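Local coordinates for protein 2-oxoglutarate dehydrogenase E3 component (Thermus thermophilus, PDB 2YQU) that probably oxidises the dihydrolipoyl groups of 2-oxo acid dehydrogenase complexes with NAD+, as an FAD-containing lipoamide dehydrogenase, at residues A50-T55 with L182-H187; R169-G174 with L251-V256; V193-Y198 with L223-G228; V229-V234 with V243-G248. All coordinates share one frame; numbering follows the deposited sequence.

Interaction 1: A50-T55 with L182-H187; sequences ALLETT and LGVVWH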
loop_
_atom_site.group_PDB
_atom_site.type_symbol
_atom_site.label_atom_id
_atom_site.label_comp_id
_atom_site.label_asym_id
_atom_site.label_seq_id
_atom_site.Cartn_x
_atom_site.Cartn_y
_atom_site.Cartn_z
ATOM N N ALA A 50 2.694 3.457 16.453
ATOM C CA ALA A 50 3.942 4.215 16.640
ATOM C C ALA A 50 5.078 3.276 17.059
ATOM O O ALA A 50 6.172 3.301 16.477
ATOM C CB ALA A 50 3.752 5.330 17.667
ATOM N N LEU A 51 4.796 2.407 18.019
ATOM C CA LEU A 51 5.783 1.461 18.514
ATOM C C LEU A 51 6.109 0.408 17.467
ATOM O O LEU A 51 7.254 0.036 17.312
ATOM C CB LEU A 51 5.305 0.769 19.794
ATOM C CG LEU A 51 5.251 1.649 21.052
ATOM C CD1 LEU A 51 4.746 0.813 22.206
ATOM C CD2 LEU A 51 6.593 2.266 21.408
ATOM N N LEU A 52 5.099 -0.064 16.746
ATOM C CA LEU A 52 5.313 -1.098 15.739
ATOM C C LEU A 52 6.145 -0.601 14.551
ATOM O O LEU A 52 7.048 -1.302 14.086
ATOM C CB LEU A 52 3.978 -1.650 15.236
ATOM C CG LEU A 52 3.307 -2.634 16.202
ATOM C CD1 LEU A 52 1.815 -2.702 15.937
ATOM C CD2 LEU A 52 3.944 -4.025 16.099
ATOM N N GLU A 53 5.832 0.587 14.047
ATOM C CA GLU A 53 6.539 1.118 12.880
ATOM C C GLU A 53 8.005 1.366 13.211
ATOM O O GLU A 53 8.883 1.021 12.427
ATOM C CB GLU A 53 5.890 2.411 12.384
ATOM C CG GLU A 53 4.539 2.201 11.718
ATOM C CD GLU A 53 4.648 1.658 10.307
ATOM O OE1 GLU A 53 3.624 1.607 9.608
ATOM O OE2 GLU A 53 5.758 1.292 9.876
ATOM N N THR A 54 8.259 1.959 14.374
ATOM C CA THR A 54 9.614 2.322 14.782
ATOM C C THR A 54 10.446 1.109 15.160
ATOM O O THR A 54 11.607 1.028 14.781
ATOM C CB THR A 54 9.609 3.346 15.946
ATOM O OG1 THR A 54 8.710 2.931 16.985
ATOM C CG2 THR A 54 9.082 4.693 15.480
ATOM N N THR A 55 9.865 0.167 15.901
ATOM C CA THR A 55 10.617 -1.029 16.290
ATOM C C THR A 55 10.900 -1.884 15.078
ATOM O O THR A 55 11.914 -2.562 15.031
ATOM C CB THR A 55 9.906 -1.878 17.366
ATOM O OG1 THR A 55 8.562 -2.176 16.967
ATOM C CG2 THR A 55 9.796 -1.112 18.676
ATOM N N LEU A 182 1.777 -6.364 20.617
ATOM C CA LEU A 182 2.605 -5.878 21.718
ATOM C C LEU A 182 3.723 -6.869 22.071
ATOM O O LEU A 182 4.826 -6.453 22.450
ATOM C CB LEU A 182 1.737 -5.512 22.935
ATOM C CG LEU A 182 0.742 -4.374 22.670
ATOM C CD1 LEU A 182 -0.208 -4.160 23.855
ATOM C CD2 LEU A 182 1.446 -3.087 22.329
ATOM N N GLY A 183 3.453 -8.161 21.892
ATOM C CA GLY A 183 4.461 -9.199 22.030
ATOM C C GLY A 183 5.610 -8.939 21.072
ATOM O O GLY A 183 6.774 -8.959 21.471
ATOM N N VAL A 184 5.269 -8.662 19.815
ATOM C CA VAL A 184 6.259 -8.407 18.768
ATOM C C VAL A 184 7.062 -7.131 19.058
ATOM O O VAL A 184 8.268 -7.111 18.866
ATOM C CB VAL A 184 5.590 -8.337 17.372
ATOM C CG1 VAL A 184 6.507 -7.677 16.328
ATOM C CG2 VAL A 184 5.186 -9.730 16.914
ATOM N N VAL A 185 6.400 -6.080 19.544
ATOM C CA VAL A 185 7.082 -4.828 19.857
ATOM C C VAL A 185 8.269 -5.099 20.786
ATOM O O VAL A 185 9.372 -4.644 20.528
ATOM C CB VAL A 185 6.124 -3.817 20.529
ATOM C CG1 VAL A 185 6.894 -2.707 21.240
ATOM C CG2 VAL A 185 5.171 -3.220 19.503
ATOM N N TRP A 186 8.023 -5.845 21.859
ATOM C CA TRP A 186 9.040 -6.054 22.891
ATOM C C TRP A 186 10.033 -7.138 22.485
ATOM O O TRP A 186 11.219 -7.060 22.839
ATOM C CB TRP A 186 8.372 -6.313 24.250
ATOM C CG TRP A 186 7.650 -5.083 24.718
ATOM C CD1 TRP A 186 6.300 -4.884 24.741
ATOM C CD2 TRP A 186 8.241 -3.853 25.140
ATOM N NE1 TRP A 186 6.017 -3.617 25.189
ATOM C CE2 TRP A 186 7.192 -2.960 25.437
ATOM C CE3 TRP A 186 9.559 -3.416 25.318
ATOM C CZ2 TRP A 186 7.419 -1.661 25.902
ATOM C CZ3 TRP A 186 9.785 -2.124 25.776
ATOM C CH2 TRP A 186 8.720 -1.262 26.065
ATOM N N HIS A 187 9.575 -8.111 21.699
ATOM C CA HIS A 187 10.464 -9.123 21.133
ATOM C C HIS A 187 11.544 -8.475 20.256
ATOM O O HIS A 187 12.719 -8.847 20.315
ATOM C CB HIS A 187 9.679 -10.148 20.324
ATOM C CG HIS A 187 10.550 -11.053 19.514
ATOM N ND1 HIS A 187 11.377 -11.995 20.086
ATOM C CD2 HIS A 187 10.765 -11.123 18.181
ATOM C CE1 HIS A 187 12.048 -12.622 19.134
ATOM N NE2 HIS A 187 11.693 -12.112 17.969
#
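Leu51 sets its CB against both methyls of Val185, with CG2 4.0 Å away and CG1 hardly farther; elsewhere the residue packs on Leu80 of helix 77-102. Leu52 comes next and makes the closest approach between the two segments: CD2 reaches Val185 CG2 at 3.7 Å, with CG almost as near, and the two side chains cross at about a right angle. The same CD2 brushes Val184 CG1 more loosely, at 4.5 Å. Leu52 also rests on Glu181, which contacts NAD+ in a crystal structure of this protein, though none is bound here, and its side chain is about 7 Å from the bound FAD, so this packing lies near both cofactor sites. The pair is a helix-helix contact of the two-dinucleotide-domain reductase fold: helix 45-63, which begins at Cys45 of the Cys40-Cys45 disulfide, meets helix 177-188, the helix after the glycine-rich turn of the NAD(+)-binding Rossmann unit. The short axes run 9.5 Å apart at 38°, and Val185 lies against Leu51, Leu52 and Thr55. Farther along, Thr55 turns CG2 to Val185, 4.0 Å from its O and 4.2 Å from its CG1. Its OG1, placed between backbone N and carbonyl carbon (chi1 52°), donates to Leu51 O at 2.6 Å, while Thr55 N reaches that oxygen from the opposite face of the carbonyl plane. An alanine here would probably leave a gap beside Val185 CG1 and deprive Arg188 NH1, which also bonds OG1, of that partner.

Interaction 2: R169-G174 with L251-V256; sequences RLIVVG and LEADRV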
loop_
_atom_site.group_PDB
_atom_site.type_symbol
_atom_site.label_atom_id
_atom_site.label_comp_id
_atom_site.label_asym_id
_atom_site.label_seq_id
_atom_site.Cartn_x
_atom_site.Cartn_y
_atom_site.Cartn_z
ATOM N N ARG A 169 11.953 -11.262 30.147
ATOM C CA ARG A 169 10.961 -12.265 29.782
ATOM C C ARG A 169 9.564 -11.636 29.849
ATOM O O ARG A 169 9.199 -11.026 30.849
ATOM C CB ARG A 169 11.052 -13.479 30.721
ATOM C CG ARG A 169 12.321 -14.318 30.539
ATOM C CD ARG A 169 12.318 -15.650 31.289
ATOM N NE ARG A 169 12.362 -15.487 32.743
ATOM C CZ ARG A 169 12.221 -16.482 33.628
ATOM N NH1 ARG A 169 12.016 -17.735 33.230
ATOM N NH2 ARG A 169 12.277 -16.218 34.928
ATOM N N LEU A 170 8.808 -11.760 28.766
ATOM C CA LEU A 170 7.427 -11.292 28.707
ATOM C C LEU A 170 6.534 -12.473 28.339
ATOM O O LEU A 170 6.833 -13.199 27.402
ATOM C CB LEU A 170 7.291 -10.190 27.652
ATOM C CG LEU A 170 5.866 -9.735 27.315
ATOM C CD1 LEU A 170 5.219 -9.102 28.538
ATOM C CD2 LEU A 170 5.891 -8.762 26.156
ATOM N N ILE A 171 5.456 -12.679 29.091
ATOM C CA ILE A 171 4.434 -13.639 28.706
ATOM C C ILE A 171 3.202 -12.846 28.302
ATOM O O ILE A 171 2.761 -11.974 29.034
ATOM C CB ILE A 171 4.094 -14.613 29.856
ATOM C CG1 ILE A 171 5.309 -15.488 30.192
ATOM C CG2 ILE A 171 2.899 -15.495 29.485
ATOM C CD1 ILE A 171 5.182 -16.227 31.504
ATOM N N VAL A 172 2.681 -13.134 27.122
ATOM C CA VAL A 172 1.407 -12.594 26.665
ATOM C C VAL A 172 0.340 -13.684 26.809
ATOM O O VAL A 172 0.412 -14.732 26.179
ATOM C CB VAL A 172 1.486 -12.140 25.190
ATOM C CG1 VAL A 172 0.154 -11.567 24.727
ATOM C CG2 VAL A 172 2.633 -11.140 24.978
ATOM N N VAL A 173 -0.650 -13.435 27.659
ATOM C CA VAL A 173 -1.783 -14.335 27.818
ATOM C C VAL A 173 -2.871 -13.884 26.853
ATOM O O VAL A 173 -3.510 -12.852 27.062
ATOM C CB VAL A 173 -2.335 -14.325 29.267
ATOM C CG1 VAL A 173 -3.482 -15.312 29.422
ATOM C CG2 VAL A 173 -1.231 -14.667 30.252
ATOM N N GLY A 174 -3.069 -14.670 25.806
ATOM C CA GLY A 174 -4.029 -14.362 24.762
ATOM C C GLY A 174 -3.317 -14.212 23.433
ATOM O O GLY A 174 -2.336 -13.479 23.341
ATOM N N LEU A 251 5.011 -20.881 34.703
ATOM C CA LEU A 251 5.948 -20.046 33.977
ATOM C C LEU A 251 6.223 -18.799 34.793
ATOM O O LEU A 251 5.362 -18.317 35.521
ATOM C CB LEU A 251 5.386 -19.668 32.603
ATOM C CG LEU A 251 5.195 -20.812 31.608
ATOM C CD1 LEU A 251 4.476 -20.306 30.365
ATOM C CD2 LEU A 251 6.518 -21.447 31.232
ATOM N N GLU A 252 7.441 -18.293 34.677
ATOM C CA GLU A 252 7.845 -17.066 35.347
ATOM C C GLU A 252 8.305 -16.067 34.296
ATOM O O GLU A 252 8.901 -16.446 33.294
ATOM C CB GLU A 252 8.978 -17.349 36.339
ATOM C CG GLU A 252 8.483 -17.666 37.742
ATOM C CD GLU A 252 9.528 -18.344 38.607
ATOM O OE1 GLU A 252 9.133 -19.090 39.534
ATOM O OE2 GLU A 252 10.735 -18.135 38.371
ATOM N N ALA A 253 8.015 -14.794 34.540
ATOM C CA ALA A 253 8.456 -13.712 33.668
ATOM C C ALA A 253 8.574 -12.395 34.435
ATOM O O ALA A 253 8.120 -12.282 35.576
ATOM C CB ALA A 253 7.496 -13.568 32.492
ATOM N N ASP A 254 9.196 -11.403 33.813
ATOM C CA ASP A 254 9.337 -10.078 34.416
ATOM C C ASP A 254 8.042 -9.271 34.329
ATOM O O ASP A 254 7.728 -8.471 35.210
ATOM C CB ASP A 254 10.461 -9.309 33.730
ATOM C CG ASP A 254 11.792 -9.987 33.885
ATOM O OD1 ASP A 254 12.199 -10.721 32.956
ATOM O OD2 ASP A 254 12.489 -9.852 34.911
ATOM N N ARG A 255 7.325 -9.451 33.228
ATOM C CA ARG A 255 6.012 -8.847 33.026
ATOM C C ARG A 255 5.108 -9.884 32.384
ATOM O O ARG A 255 5.564 -10.735 31.624
ATOM C CB ARG A 255 6.091 -7.619 32.104
ATOM C CG ARG A 255 7.131 -6.592 32.468
ATOM C CD ARG A 255 6.773 -5.711 33.655
ATOM N NE ARG A 255 7.883 -4.826 34.003
ATOM C CZ ARG A 255 7.929 -4.055 35.089
ATOM N NH1 ARG A 255 6.933 -4.053 35.966
ATOM N NH2 ARG A 255 8.989 -3.284 35.304
ATOM N N VAL A 256 3.823 -9.814 32.702
ATOM C CA VAL A 256 2.823 -10.620 32.031
ATOM C C VAL A 256 1.738 -9.694 31.516
ATOM O O VAL A 256 1.180 -8.907 32.275
ATOM C CB VAL A 256 2.213 -11.682 32.965
ATOM C CG1 VAL A 256 1.062 -12.413 32.286
ATOM C CG2 VAL A 256 3.278 -12.655 33.429
HETATM O O HOH W 1 13.705 -12.794 33.472
#
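Leu170 and Ile171 pair in parallel with Arg255 and Val256 through Ile171 N to Arg255 O (3.2 Å) and a weak bond from Arg255 N to Arg169 O, whereas strand 251-253 crosses strand 169-173 at 122°. At the turn between the two directions stands Asp254. Its OD1 takes the N-H of Arg169 on the anti lone pair at 2.9 Å, and its own N returns a bond to Arg169 O at 3.0 Å. The Arg169 side chain then bends at chi3 (-68°) and lays its guanidinium flat over Glu252 O, which sits 3.3 Å above the plane over its centre; NE is tied to Asp254 OD1 through one water. The Glu252 carboxylate stays beyond salt-bridge range. Strand 169-173 is the strand that leads into the glycine-rich turn and helix 177-188 of the NAD(+)-binding Rossmann unit, and Gly174 is the first glycine of that GxGxxG-type turn, predicted to bind NAD+. Ile171 CD1 sits between Leu251 CB, at 3.6 Å, and Ala253 CB, at 3.7 Å. Val256 lies on this same face of the parallel sheet, and its CG1 meets Val173 CG2 at 3.8 Å. On the other face Leu170 carries CD1 to Arg255 O and CB, while the Arg255 guanidinium leads away to Glu165 and the carbonyl of Glu152.

Interaction 3: V193-Y198 with L223-G228; sequences VIVLEY and LTIRTG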
loop_
_atom_site.group_PDB
_atom_site.type_symbol
_atom_site.label_atom_id
_atom_site.label_comp_id
_atom_site.label_asym_id
_atom_site.label_seq_id
_atom_site.Cartn_x
_atom_site.Cartn_y
_atom_site.Cartn_z
ATOM N N VAL A 193 9.758 -13.605 24.422
ATOM C CA VAL A 193 8.307 -13.467 24.471
ATOM C C VAL A 193 7.655 -14.827 24.270
ATOM O O VAL A 193 8.009 -15.563 23.345
ATOM C CB VAL A 193 7.813 -12.461 23.410
ATOM C CG1 VAL A 193 6.285 -12.335 23.443
ATOM C CG2 VAL A 193 8.477 -11.108 23.628
ATOM N N ILE A 194 6.723 -15.154 25.165
ATOM C CA ILE A 194 5.926 -16.364 25.084
ATOM C C ILE A 194 4.463 -15.964 25.006
ATOM O O ILE A 194 4.003 -15.176 25.822
ATOM C CB ILE A 194 6.144 -17.249 26.335
ATOM C CG1 ILE A 194 7.616 -17.658 26.448
ATOM C CG2 ILE A 194 5.237 -18.470 26.278
ATOM C CD1 ILE A 194 7.974 -18.314 27.782
ATOM N N VAL A 195 3.737 -16.523 24.046
ATOM C CA VAL A 195 2.324 -16.221 23.851
ATOM C C VAL A 195 1.533 -17.487 24.172
ATOM O O VAL A 195 1.808 -18.538 23.616
ATOM C CB VAL A 195 2.043 -15.772 22.398
ATOM C CG1 VAL A 195 0.556 -15.515 22.180
ATOM C CG2 VAL A 195 2.864 -14.533 22.051
ATOM N N LEU A 196 0.571 -17.378 25.087
ATOM C CA LEU A 196 -0.263 -18.507 25.496
ATOM C C LEU A 196 -1.692 -18.268 25.024
ATOM O O LEU A 196 -2.263 -17.219 25.301
ATOM C CB LEU A 196 -0.253 -18.641 27.017
ATOM C CG LEU A 196 1.127 -18.722 27.668
ATOM C CD1 LEU A 196 1.014 -18.595 29.170
ATOM C CD2 LEU A 196 1.804 -20.022 27.282
ATOM N N GLU A 197 -2.267 -19.242 24.333
ATOM C CA GLU A 197 -3.637 -19.134 23.827
ATOM C C GLU A 197 -4.395 -20.436 24.091
ATOM O O GLU A 197 -3.878 -21.526 23.860
ATOM C CB GLU A 197 -3.613 -18.777 22.336
ATOM C CG GLU A 197 -4.956 -18.779 21.606
ATOM C CD GLU A 197 -6.047 -18.000 22.315
ATOM O OE1 GLU A 197 -5.799 -16.860 22.746
ATOM O OE2 GLU A 197 -7.172 -18.532 22.447
ATOM N N TYR A 198 -5.623 -20.304 24.591
ATOM C CA TYR A 198 -6.482 -21.442 24.918
ATOM C C TYR A 198 -6.976 -22.177 23.671
ATOM O O TYR A 198 -6.966 -23.406 23.612
ATOM C CB TYR A 198 -7.679 -20.951 25.739
ATOM C CG TYR A 198 -8.712 -22.009 26.048
ATOM C CD1 TYR A 198 -8.433 -23.051 26.921
ATOM C CD2 TYR A 198 -9.979 -21.959 25.470
ATOM C CE1 TYR A 198 -9.390 -24.019 27.211
ATOM C CE2 TYR A 198 -10.930 -22.915 25.746
ATOM C CZ TYR A 198 -10.638 -23.940 26.620
ATOM O OH TYR A 198 -11.600 -24.887 26.892
ATOM N N LEU A 223 9.500 -15.780 18.639
ATOM C CA LEU A 223 8.496 -15.833 19.700
ATOM C C LEU A 223 8.184 -17.289 19.977
ATOM O O LEU A 223 8.233 -18.132 19.075
ATOM C CB LEU A 223 7.202 -15.119 19.286
ATOM C CG LEU A 223 7.209 -13.588 19.299
ATOM C CD1 LEU A 223 7.948 -13.035 18.083
ATOM C CD2 LEU A 223 5.783 -13.068 19.339
ATOM N N THR A 224 7.878 -17.594 21.228
ATOM C CA THR A 224 7.333 -18.895 21.580
ATOM C C THR A 224 5.819 -18.747 21.540
ATOM O O THR A 224 5.285 -17.849 22.178
ATOM C CB THR A 224 7.809 -19.305 22.970
ATOM O OG1 THR A 224 9.223 -19.541 22.935
ATOM C CG2 THR A 224 7.201 -20.636 23.399
ATOM N N ILE A 225 5.150 -19.577 20.746
ATOM C CA ILE A 225 3.690 -19.580 20.642
ATOM C C ILE A 225 3.152 -20.939 21.094
ATOM O O ILE A 225 3.508 -21.972 20.533
ATOM C CB ILE A 225 3.228 -19.321 19.182
ATOM C CG1 ILE A 225 3.913 -18.088 18.571
ATOM C CG2 ILE A 225 1.712 -19.176 19.111
ATOM C CD1 ILE A 225 3.596 -16.795 19.259
ATOM N N ARG A 226 2.279 -20.933 22.095
ATOM C CA ARG A 226 1.712 -22.162 22.625
ATOM C C ARG A 226 0.201 -22.065 22.645
ATOM O O ARG A 226 -0.372 -21.376 23.487
ATOM C CB ARG A 226 2.230 -22.434 24.028
ATOM C CG ARG A 226 3.732 -22.602 24.093
ATOM C CD ARG A 226 4.238 -22.753 25.494
ATOM N NE ARG A 226 3.698 -23.963 26.100
ATOM C CZ ARG A 226 3.831 -24.293 27.377
ATOM N NH1 ARG A 226 4.491 -23.508 28.219
ATOM N NH2 ARG A 226 3.302 -25.428 27.811
ATOM N N THR A 227 -0.428 -22.758 21.712
ATOM C CA THR A 227 -1.880 -22.828 21.641
ATOM C C THR A 227 -2.382 -24.062 22.390
ATOM O O THR A 227 -1.589 -24.917 22.798
ATOM C CB THR A 227 -2.343 -22.863 20.179
ATOM O OG1 THR A 227 -1.781 -24.003 19.513
ATOM C CG2 THR A 227 -1.807 -21.653 19.409
ATOM N N GLY A 228 -3.698 -24.150 22.582
ATOM C CA GLY A 228 -4.289 -25.267 23.304
ATOM C C GLY A 228 -3.893 -25.342 24.773
ATOM O O GLY A 228 -3.861 -26.427 25.352
HETATM O O HOH W 2 10.462 -17.272 23.922
#
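Val195 packs against Ile225 where 192-196 and 224-226 lie side by side as the two parallel strands of a beta-alpha-beta crossover through helix 208-221, with 224-226 at the edge of the NAD(+)-binding Rossmann sheet. The tight side is the one that carries Val193, Val195, Leu223 and Ile225. Ile225 bends back at chi2 (-63°), and its CD1 comes to 3.6 Å from Val195 CB, with CG2 of the same valine almost as close. Leu223 CD2 bridges Val193 CG1 and Val195 CG2, each at 4.2 Å. This face is covered by helices: Ile225 meets Glu215 and Lys219 of helix 208-221, while Val193 and Leu223 both touch His187 of helix 177-188. Between the strands the ladder runs Thr224 N to Val193 O, Val195 N to Thr224 O, Arg226 N to Val195 O and Glu197 N to Arg226 O. On the opposite face Leu196 is buried under Val243 and Leu245 of strand 240-245, but Ile194, Thr224 and Arg226 are looser and partly exposed. There Ile194 CG1 approaches Thr224 CB at 3.9 Å, and Leu196 CD2 lies 4.1 Å from Arg226 CD, before that chain bends at chi3 and its guanidinium leaves for Glu249. At the far end Tyr198 and Gly228 are exposed, and only backbone passes between them. Glu197, which follows Leu196, is an NAD+ ligand in another structure of this protein; here OE1 accepts from Gly175 N and OE2 from Met199 N. At the opposite end a water donates to Val193 O and is hydrogen-bonded to Thr224 OG1, 2.8 Å from it.

Interaction 4: V229-V234 with V243-G248; sequences VRVTAV and VELEGG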
loop_
_atom_site.group_PDB
_atom_site.type_symbol
_atom_site.label_atom_id
_atom_site.label_comp_id
_atom_site.label_asym_id
_atom_site.label_seq_id
_atom_site.Cartn_x
_atom_site.Cartn_y
_atom_site.Cartn_z
ATOM N N VAL A 229 -3.619 -24.186 25.379
ATOM C CA VAL A 229 -3.135 -24.094 26.753
ATOM C C VAL A 229 -4.083 -23.210 27.566
ATOM O O VAL A 229 -4.337 -22.064 27.204
ATOM C CB VAL A 229 -1.708 -23.497 26.784
ATOM C CG1 VAL A 229 -1.294 -23.078 28.190
ATOM C CG2 VAL A 229 -0.704 -24.496 26.194
ATOM N N ARG A 230 -4.596 -23.754 28.661
ATOM C CA ARG A 230 -5.465 -22.996 29.554
ATOM C C ARG A 230 -4.692 -22.436 30.747
ATOM O O ARG A 230 -4.219 -23.179 31.607
ATOM C CB ARG A 230 -6.613 -23.868 30.058
ATOM C CG ARG A 230 -7.623 -23.083 30.888
ATOM C CD ARG A 230 -8.977 -23.749 30.997
ATOM N NE ARG A 230 -8.951 -24.895 31.897
ATOM C CZ ARG A 230 -9.073 -24.832 33.221
ATOM N NH1 ARG A 230 -9.219 -23.671 33.846
ATOM N NH2 ARG A 230 -9.051 -25.944 33.929
ATOM N N VAL A 231 -4.596 -21.115 30.806
ATOM C CA VAL A 231 -4.019 -20.431 31.955
ATOM C C VAL A 231 -5.047 -20.446 33.088
ATOM O O VAL A 231 -6.217 -20.119 32.879
ATOM C CB VAL A 231 -3.636 -18.975 31.604
ATOM C CG1 VAL A 231 -3.169 -18.223 32.846
ATOM C CG2 VAL A 231 -2.565 -18.960 30.522
ATOM N N THR A 232 -4.601 -20.842 34.277
ATOM C CA THR A 232 -5.479 -20.970 35.437
ATOM C C THR A 232 -5.229 -19.884 36.480
ATOM O O THR A 232 -6.087 -19.646 37.332
ATOM C CB THR A 232 -5.315 -22.351 36.084
ATOM O OG1 THR A 232 -3.929 -22.637 36.299
ATOM C CG2 THR A 232 -5.790 -23.447 35.157
ATOM N N ALA A 233 -4.064 -19.239 36.432
ATOM C CA ALA A 233 -3.770 -18.122 37.328
ATOM C C ALA A 233 -2.655 -17.241 36.779
ATOM O O ALA A 233 -1.756 -17.719 36.100
ATOM C CB ALA A 233 -3.379 -18.637 38.721
ATOM N N VAL A 234 -2.737 -15.951 37.073
ATOM C CA VAL A 234 -1.630 -15.030 36.857
ATOM C C VAL A 234 -1.492 -14.229 38.135
ATOM O O VAL A 234 -2.441 -13.582 38.562
ATOM C CB VAL A 234 -1.865 -14.095 35.658
ATOM C CG1 VAL A 234 -0.654 -13.175 35.444
ATOM C CG2 VAL A 234 -2.140 -14.913 34.401
ATOM N N VAL A 243 2.699 -17.451 35.952
ATOM C CA VAL A 243 1.548 -17.850 35.169
ATOM C C VAL A 243 1.390 -19.348 35.364
ATOM O O VAL A 243 2.246 -20.117 34.950
ATOM C CB VAL A 243 1.757 -17.558 33.664
ATOM C CG1 VAL A 243 0.537 -18.013 32.852
ATOM C CG2 VAL A 243 2.057 -16.074 33.435
ATOM N N GLU A 244 0.309 -19.762 36.011
ATOM C CA GLU A 244 0.040 -21.179 36.210
ATOM C C GLU A 244 -0.832 -21.705 35.076
ATOM O O GLU A 244 -1.757 -21.022 34.630
ATOM C CB GLU A 244 -0.635 -21.399 37.565
ATOM C CG GLU A 244 0.210 -20.938 38.742
ATOM C CD GLU A 244 -0.548 -20.932 40.061
ATOM O OE1 GLU A 244 -0.097 -20.248 40.996
ATOM O OE2 GLU A 244 -1.593 -21.600 40.171
ATOM N N LEU A 245 -0.516 -22.907 34.605
ATOM C CA LEU A 245 -1.275 -23.574 33.552
ATOM C C LEU A 245 -2.014 -24.780 34.113
ATOM O O LEU A 245 -1.592 -25.372 35.096
ATOM C CB LEU A 245 -0.349 -24.051 32.429
ATOM C CG LEU A 245 0.612 -23.037 31.810
ATOM C CD1 LEU A 245 1.421 -23.703 30.710
ATOM C CD2 LEU A 245 -0.147 -21.839 31.273
ATOM N N GLU A 246 -3.108 -25.150 33.459
ATOM C CA GLU A 246 -3.828 -26.368 33.795
ATOM C C GLU A 246 -2.874 -27.557 33.715
ATOM O O GLU A 246 -2.200 -27.746 32.702
ATOM C CB GLU A 246 -5.004 -26.578 32.839
ATOM C CG GLU A 246 -5.595 -27.974 32.912
ATOM C CD GLU A 246 -6.957 -28.074 32.268
ATOM O OE1 GLU A 246 -7.830 -28.726 32.864
ATOM O OE2 GLU A 246 -7.155 -27.515 31.171
ATOM N N GLY A 247 -2.822 -28.340 34.791
ATOM C CA GLY A 247 -1.949 -29.497 34.881
ATOM C C GLY A 247 -0.754 -29.331 35.809
ATOM O O GLY A 247 -0.109 -30.324 36.132
ATOM N N GLY A 248 -0.438 -28.099 36.216
ATOM C CA GLY A 248 0.612 -27.844 37.195
ATOM C C GLY A 248 1.800 -26.993 36.757
ATOM O O GLY A 248 2.552 -26.508 37.608
HETATM O O HOH W 3 -2.923 -26.381 29.761
HETATM O O HOH W 4 -3.681 -22.489 38.965
#
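Val231 packs on Val243 and pairs with Leu245 in a beta hairpin, 231-237 with 240-245, whose pairing is broken by a classic beta bulge: Thr232 and Ala233 both stand opposite Glu244. Among the backbone bonds, Glu244 O takes Thr232 N at 2.9 Å and, weakly, Ala233 N, while Glu244 N donates to Ala233 O. Beyond the strands, Glu246 N bonds Arg230 O, and a type II turn from Leu245 to Gly248 ends the segment. Apolar contacts fill one side. Val231 CG1 meets Val243 CG1 at 3.7 Å and its CG2 meets Leu245 CD2 at 3.8 Å, whereas Val229 CG1 comes to 3.5 Å from that same CD2. Val231 also touches Val173 and Leu196 and binds NAD+ in another structure; an alanine here would probably open a gap beside Val243 CG1 and Leu245 CD2. The charged pair lies at the exposed end: Arg230 and Glu246 form a salt bridge in which both hydrogen bonds, NH2 to OE1 at 3.2 Å and NE to OE2, are weak, the two planes 80° apart. Glu244 OE1 pairs with Arg242, and a water 2.6 Å from Glu244 OE2 joins that oxygen to Thr232 OG1.

All four contacts lie in the range 2-317, and interactions 2, 3 and 4 build one NAD(+)-binding unit. Interactions 2 and 3, centres 10 Å apart, share a parallel sheet whose neighbouring strands 169-173 and 192-196 are probably hydrogen-bonded through Val172 N and Ile194 O. Interaction 4, its centre 12 Å from each of theirs, adds the antiparallel sheet covering one face: Val243 packs on Ile171, Leu196 and Val256. Interaction 1 lies on the other face, its centre 16 Å from that of interaction 2, where helix 177-188 packs against helix 45-63 near FAD. Along the chain the segments of interactions 1 and 2 alternate; interaction 1 closes before 3 and then 4 open, both between the segments of interaction 2.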